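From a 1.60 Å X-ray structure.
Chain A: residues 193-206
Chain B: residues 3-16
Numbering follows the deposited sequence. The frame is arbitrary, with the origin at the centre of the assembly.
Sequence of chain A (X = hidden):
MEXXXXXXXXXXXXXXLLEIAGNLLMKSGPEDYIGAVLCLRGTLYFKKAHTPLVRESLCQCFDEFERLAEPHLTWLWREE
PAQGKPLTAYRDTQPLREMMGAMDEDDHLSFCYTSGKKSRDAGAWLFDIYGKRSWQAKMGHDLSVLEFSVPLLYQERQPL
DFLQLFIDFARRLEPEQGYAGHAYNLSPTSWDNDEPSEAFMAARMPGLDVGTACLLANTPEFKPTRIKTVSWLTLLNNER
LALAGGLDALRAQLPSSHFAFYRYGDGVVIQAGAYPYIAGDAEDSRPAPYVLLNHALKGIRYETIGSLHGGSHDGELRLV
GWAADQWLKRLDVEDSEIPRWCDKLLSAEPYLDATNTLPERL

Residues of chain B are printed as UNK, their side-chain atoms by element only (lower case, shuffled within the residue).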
# COMPACT_ATOMS: atom_id res chain seq x y z
N ASN A 193 -14.29 -2.43 -2.39
CA ASN A 193 -13.80 -3.76 -2.83
C ASN A 193 -12.37 -3.65 -3.36
O ASN A 193 -11.70 -4.70 -3.46
CB ASN A 193 -14.73 -4.39 -3.87
CG ASN A 193 -15.27 -5.74 -3.44
OD1 ASN A 193 -16.12 -5.82 -2.56
ND2 ASN A 193 -14.78 -6.80 -4.06
N ASP A 194 -11.90 -2.44 -3.70
CA ASP A 194 -10.54 -2.32 -4.22
C ASP A 194 -9.65 -1.50 -3.29
O ASP A 194 -10.03 -0.41 -2.86
CB ASP A 194 -10.57 -1.72 -5.62
CG ASP A 194 -11.05 -2.71 -6.66
OD1 ASP A 194 -10.99 -3.93 -6.37
OD2 ASP A 194 -11.46 -2.29 -7.76
N GLU A 195 -8.47 -2.04 -3.01
CA GLU A 195 -7.50 -1.35 -2.17
C GLU A 195 -7.05 -0.06 -2.85
O GLU A 195 -6.74 -0.08 -4.05
CB GLU A 195 -6.29 -2.25 -1.89
CG GLU A 195 -6.66 -3.62 -1.35
CD GLU A 195 -5.89 -4.77 -2.01
OE1 GLU A 195 -5.86 -4.84 -3.26
OE2 GLU A 195 -5.32 -5.60 -1.27
N PRO A 196 -7.07 1.07 -2.15
CA PRO A 196 -6.48 2.30 -2.69
C PRO A 196 -5.11 2.14 -3.33
O PRO A 196 -4.89 2.66 -4.44
CB PRO A 196 -6.39 3.20 -1.44
CG PRO A 196 -7.39 2.63 -0.44
CD PRO A 196 -7.92 1.33 -0.97
N SER A 197 -4.18 1.46 -2.65
CA SER A 197 -2.76 1.43 -3.01
C SER A 197 -2.12 2.80 -2.79
O SER A 197 -1.39 3.30 -3.65
CB SER A 197 -2.53 0.94 -4.44
OG SER A 197 -3.26 -0.25 -4.69
N GLU A 198 -2.39 3.40 -1.62
CA GLU A 198 -1.96 4.77 -1.36
C GLU A 198 -0.46 4.94 -1.51
O GLU A 198 0.01 5.95 -2.05
CB GLU A 198 -2.39 5.21 0.05
CG GLU A 198 -3.81 4.88 0.42
CD GLU A 198 -3.90 3.64 1.29
OE1 GLU A 198 -3.32 3.64 2.40
OE2 GLU A 198 -4.54 2.66 0.87
N ALA A 199 0.33 3.98 -1.03
CA ALA A 199 1.78 4.14 -1.10
C ALA A 199 2.27 4.12 -2.54
O ALA A 199 3.27 4.79 -2.86
CB ALA A 199 2.48 3.05 -0.29
N PHE A 200 1.60 3.38 -3.43
CA PHE A 200 2.00 3.40 -4.83
C PHE A 200 1.65 4.74 -5.46
O PHE A 200 2.46 5.32 -6.19
CB PHE A 200 1.33 2.26 -5.59
CG PHE A 200 1.67 2.25 -7.05
CD1 PHE A 200 2.87 1.72 -7.49
CD2 PHE A 200 0.79 2.76 -7.99
CE1 PHE A 200 3.19 1.70 -8.83
CE2 PHE A 200 1.10 2.76 -9.33
CZ PHE A 200 2.31 2.22 -9.75
N MSE A 201 0.45 5.23 -5.19
CA MSE A 201 0.01 6.54 -5.67
C MSE A 201 0.95 7.62 -5.19
O MSE A 201 1.36 8.49 -5.96
CB MSE A 201 -1.41 6.82 -5.18
CG MSE A 201 -2.35 5.68 -5.49
SE MSE A 201 -2.55 5.55 -7.41
CE MSE A 201 -4.28 6.42 -7.48
N ALA A 202 1.33 7.55 -3.91
CA ALA A 202 2.24 8.55 -3.36
C ALA A 202 3.59 8.54 -4.08
O ALA A 202 4.22 9.58 -4.27
CB ALA A 202 2.43 8.32 -1.86
N ALA A 203 4.05 7.36 -4.49
CA ALA A 203 5.38 7.24 -5.06
C ALA A 203 5.39 7.55 -6.55
O ALA A 203 6.31 8.21 -7.05
CB ALA A 203 5.92 5.82 -4.80
N ARG A 204 4.38 7.07 -7.28
CA ARG A 204 4.37 7.06 -8.73
C ARG A 204 3.35 7.99 -9.36
O ARG A 204 3.53 8.39 -10.50
CB ARG A 204 4.10 5.64 -9.25
CG ARG A 204 5.26 4.64 -9.09
CD ARG A 204 6.36 4.93 -10.10
NE ARG A 204 7.28 5.91 -9.55
CZ ARG A 204 8.02 6.76 -10.24
NH1 ARG A 204 7.97 6.78 -11.57
NH2 ARG A 204 8.80 7.60 -9.59
N MSE A 205 2.26 8.31 -8.65
CA MSE A 205 1.24 9.22 -9.19
C MSE A 205 0.86 10.28 -8.14
O MSE A 205 -0.31 10.37 -7.76
CB MSE A 205 -0.01 8.44 -9.62
CG MSE A 205 0.26 7.31 -10.60
SE MSE A 205 -1.30 6.15 -10.94
CE MSE A 205 -2.24 7.28 -12.22
N PRO A 206 1.84 11.06 -7.67
CA PRO A 206 1.58 11.91 -6.50
C PRO A 206 0.67 13.08 -6.78
O PRO A 206 0.18 13.70 -5.83
CB PRO A 206 2.99 12.37 -6.09
CG PRO A 206 3.79 12.30 -7.32
CD PRO A 206 3.23 11.19 -8.16
N UNK B 3 3.16 4.32 -17.96
CA UNK B 3 3.63 3.11 -17.29
C UNK B 3 3.04 2.86 -15.90
O UNK B 3 2.94 1.70 -15.49
c UNK B 3 5.15 3.14 -17.22
c UNK B 3 5.83 2.95 -18.57
o UNK B 3 7.70 4.37 -18.11
n UNK B 3 8.13 2.35 -19.00
c UNK B 3 7.30 3.28 -18.54
N UNK B 4 2.66 3.89 -15.12
CA UNK B 4 2.08 3.60 -13.79
C UNK B 4 0.66 3.03 -13.83
O UNK B 4 0.21 2.50 -12.81
c UNK B 4 2.10 4.96 -13.08
c UNK B 4 3.10 5.77 -13.82
c UNK B 4 2.98 5.32 -15.24
N UNK B 5 -0.05 3.12 -14.96
CA UNK B 5 -1.48 2.84 -14.95
C UNK B 5 -1.76 1.35 -14.83
O UNK B 5 -2.62 0.94 -14.04
c UNK B 5 -0.62 6.66 -17.24
c UNK B 5 -2.52 7.10 -15.88
c UNK B 5 -2.13 3.40 -16.22
c UNK B 5 -1.47 7.55 -16.61
c UNK B 5 -0.83 5.31 -17.11
c UNK B 5 -1.91 4.85 -16.38
c UNK B 5 -2.72 5.76 -15.74
N UNK B 6 -1.06 0.53 -15.61
CA UNK B 6 -1.29 -0.91 -15.53
C UNK B 6 -0.96 -1.45 -14.15
O UNK B 6 -1.61 -2.39 -13.67
o UNK B 6 0.06 -0.51 -18.64
o UNK B 6 -1.96 -1.35 -18.44
c UNK B 6 -0.81 -1.13 -18.00
c UNK B 6 -0.47 -1.62 -16.61
N UNK B 7 0.03 -0.86 -13.48
CA UNK B 7 0.33 -1.28 -12.11
C UNK B 7 -0.75 -0.82 -11.14
O UNK B 7 -1.10 -1.55 -10.21
c UNK B 7 2.96 -2.80 -11.05
c UNK B 7 1.70 -0.73 -11.69
c UNK B 7 4.14 -0.81 -12.02
c UNK B 7 2.87 -1.64 -12.04
N UNK B 8 -1.28 0.39 -11.34
CA UNK B 8 -2.39 0.84 -10.50
C UNK B 8 -3.59 -0.08 -10.64
O UNK B 8 -4.29 -0.36 -9.66
c UNK B 8 -2.76 2.28 -10.84
N UNK B 9 -3.84 -0.56 -11.86
CA UNK B 9 -4.95 -1.49 -12.08
C UNK B 9 -4.68 -2.83 -11.41
O UNK B 9 -5.57 -3.41 -10.77
c UNK B 9 -5.20 -1.67 -13.57
N UNK B 10 -3.45 -3.34 -11.52
CA UNK B 10 -3.13 -4.63 -10.90
C UNK B 10 -3.21 -4.54 -9.38
O UNK B 10 -3.72 -5.46 -8.73
c UNK B 10 -1.41 -6.49 -10.85
c UNK B 10 -0.00 -6.94 -11.20
c UNK B 10 -1.74 -5.09 -11.33
o UNK B 10 0.41 -8.02 -10.71
o UNK B 10 0.69 -6.22 -11.95
N UNK B 11 -2.72 -3.45 -8.80
CA UNK B 11 -2.74 -3.30 -7.35
C UNK B 11 -4.15 -3.16 -6.80
O UNK B 11 -4.43 -3.60 -5.68
c UNK B 11 -1.89 -2.09 -6.94
c UNK B 11 -0.40 -2.26 -7.18
c UNK B 11 0.17 -3.31 -6.23
c UNK B 11 0.33 -0.94 -7.01
N UNK B 12 -5.06 -2.55 -7.57
CA UNK B 12 -6.42 -2.35 -7.07
C UNK B 12 -7.18 -3.66 -6.90
O UNK B 12 -8.13 -3.70 -6.12
c UNK B 12 -7.19 -1.43 -8.01
N UNK B 13 -6.78 -4.73 -7.60
CA UNK B 13 -7.60 -5.93 -7.66
C UNK B 13 -7.01 -7.16 -7.00
O UNK B 13 -7.75 -8.11 -6.73
c UNK B 13 -7.93 -6.27 -9.12
c UNK B 13 -8.97 -5.35 -9.75
n UNK B 13 -7.69 -5.43 -13.37
c UNK B 13 -7.65 -5.39 -11.88
c UNK B 13 -9.03 -5.54 -11.26
N UNK B 14 -5.71 -7.18 -6.71
CA UNK B 14 -5.18 -8.29 -5.93
C UNK B 14 -4.11 -7.77 -4.99
O UNK B 14 -3.42 -6.79 -5.31
c UNK B 14 -2.78 -10.15 -8.43
c UNK B 14 -4.61 -9.40 -6.83
o UNK B 14 -3.47 -11.12 -8.76
n UNK B 14 -1.51 -10.02 -8.79
c UNK B 14 -3.34 -9.03 -7.56
N UNK B 15 -3.95 -8.40 -3.83
CA UNK B 15 -3.05 -7.83 -2.80
C UNK B 15 -1.59 -7.82 -3.20
O UNK B 15 -0.85 -6.90 -2.81
c UNK B 15 -3.29 -8.75 -1.59
c UNK B 15 -4.61 -9.41 -1.85
c UNK B 15 -4.71 -9.55 -3.33
N UNK B 16 -1.14 -8.82 -3.96
CA UNK B 16 0.27 -9.12 -4.13
C UNK B 16 0.77 -8.75 -5.53
O UNK B 16 0.01 -8.69 -6.49
c UNK B 16 0.53 -10.61 -3.89
n UNK B 16 -1.03 -12.88 -6.32
c UNK B 16 -2.06 -12.51 -5.58
c UNK B 16 -0.26 -11.51 -4.78
c UNK B 16 0.10 -12.26 -5.85
n UNK B 16 -1.63 -11.68 -4.65
O HOH W 1 -4.50 0.68 -7.26

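Position 3 has three carbons, the third carrying one oxygen and one nitrogen. It makes no contact with chain A. It is Gln3(B).

Position 4 has three carbons that close a ring onto the backbone N. Its CB lies 3.9 Å from CG of Met205(A), a selenomethionine. This is Pro4(B).

Position 5 has one carbon and then a six-carbon ring. CA-to-CB points away from chain A, but the ring comes back toward Met205(A). This is Phe5(B); its CE1 is 3.7 Å from CE of Met205(A).

Position 6 has two carbons, the second carrying two oxygens. Its CA-to-CB bond points away and it is exposed: Asp6(B).

Position 7 has four carbons, forked at the second. Its CB is 3.6 Å from CZ of Phe200(A). It is Leu7(B).

Position 8 has a single carbon. That CB lies 4.1 Å from SE of Met205(A) and 4.2 Å from CE2 of Phe200(A). It is Ala8(B).

Position 9 also has one carbon, out of reach of chain A: Ala9(B).

Position 10 has three carbons, the third carrying two oxygens. It is extended and makes no contact: Glu10(B).

Position 11 has four carbons, forked at the second. One branch end lies over a face of the Phe200(A) ring. This is Leu11(B). CD1 of Leu11(B) is 3.8 Å from the centroid of the Phe200(A) ring, a CH-pi contact.

Position 12 has one carbon, with CB 4.1 Å from CB of Asp194(A). CA of position 12 lies 5.0 Å from CA of Asp194(A). It is Ala12(B).

Position 13 has four carbons in a row ending in nitrogen. Its CA-to-CB bond points away. It is Lys13(B). CG of Lys13(B) is 4.2 Å from OD1 of Asp194(A).

Position 14 has three carbons, the third carrying one oxygen and one nitrogen. It is Gln14(B), whose NE2 gives a weak hydrogen bond to O at position 16, 3.1 Å.

Position 15 closes three carbons onto its backbone N. Its CB is 3.8 Å from OE2 of Glu195(A). It is Pro15(B).

Position 16 has one carbon and a five-membered ring of three carbons and two nitrogens. Its CA-to-CB bond points away: His16(B).

The two helices run nearly antiparallel, at 168°. Phe200(A) is the knob, set among Pro4(B), Leu7(B), Ala8(B) and Leu11(B). Met205(A) extends the apolar packing to Phe5(B). No direct hydrogen bond crosses the contact. Water 1 bridges instead: it donates to O of Ala8(B) at 2.6 Å and bonds OG of Ser197(A) at 3.0 Å.

Chain B, residues 3-16: QPFDLAAELAKQPH
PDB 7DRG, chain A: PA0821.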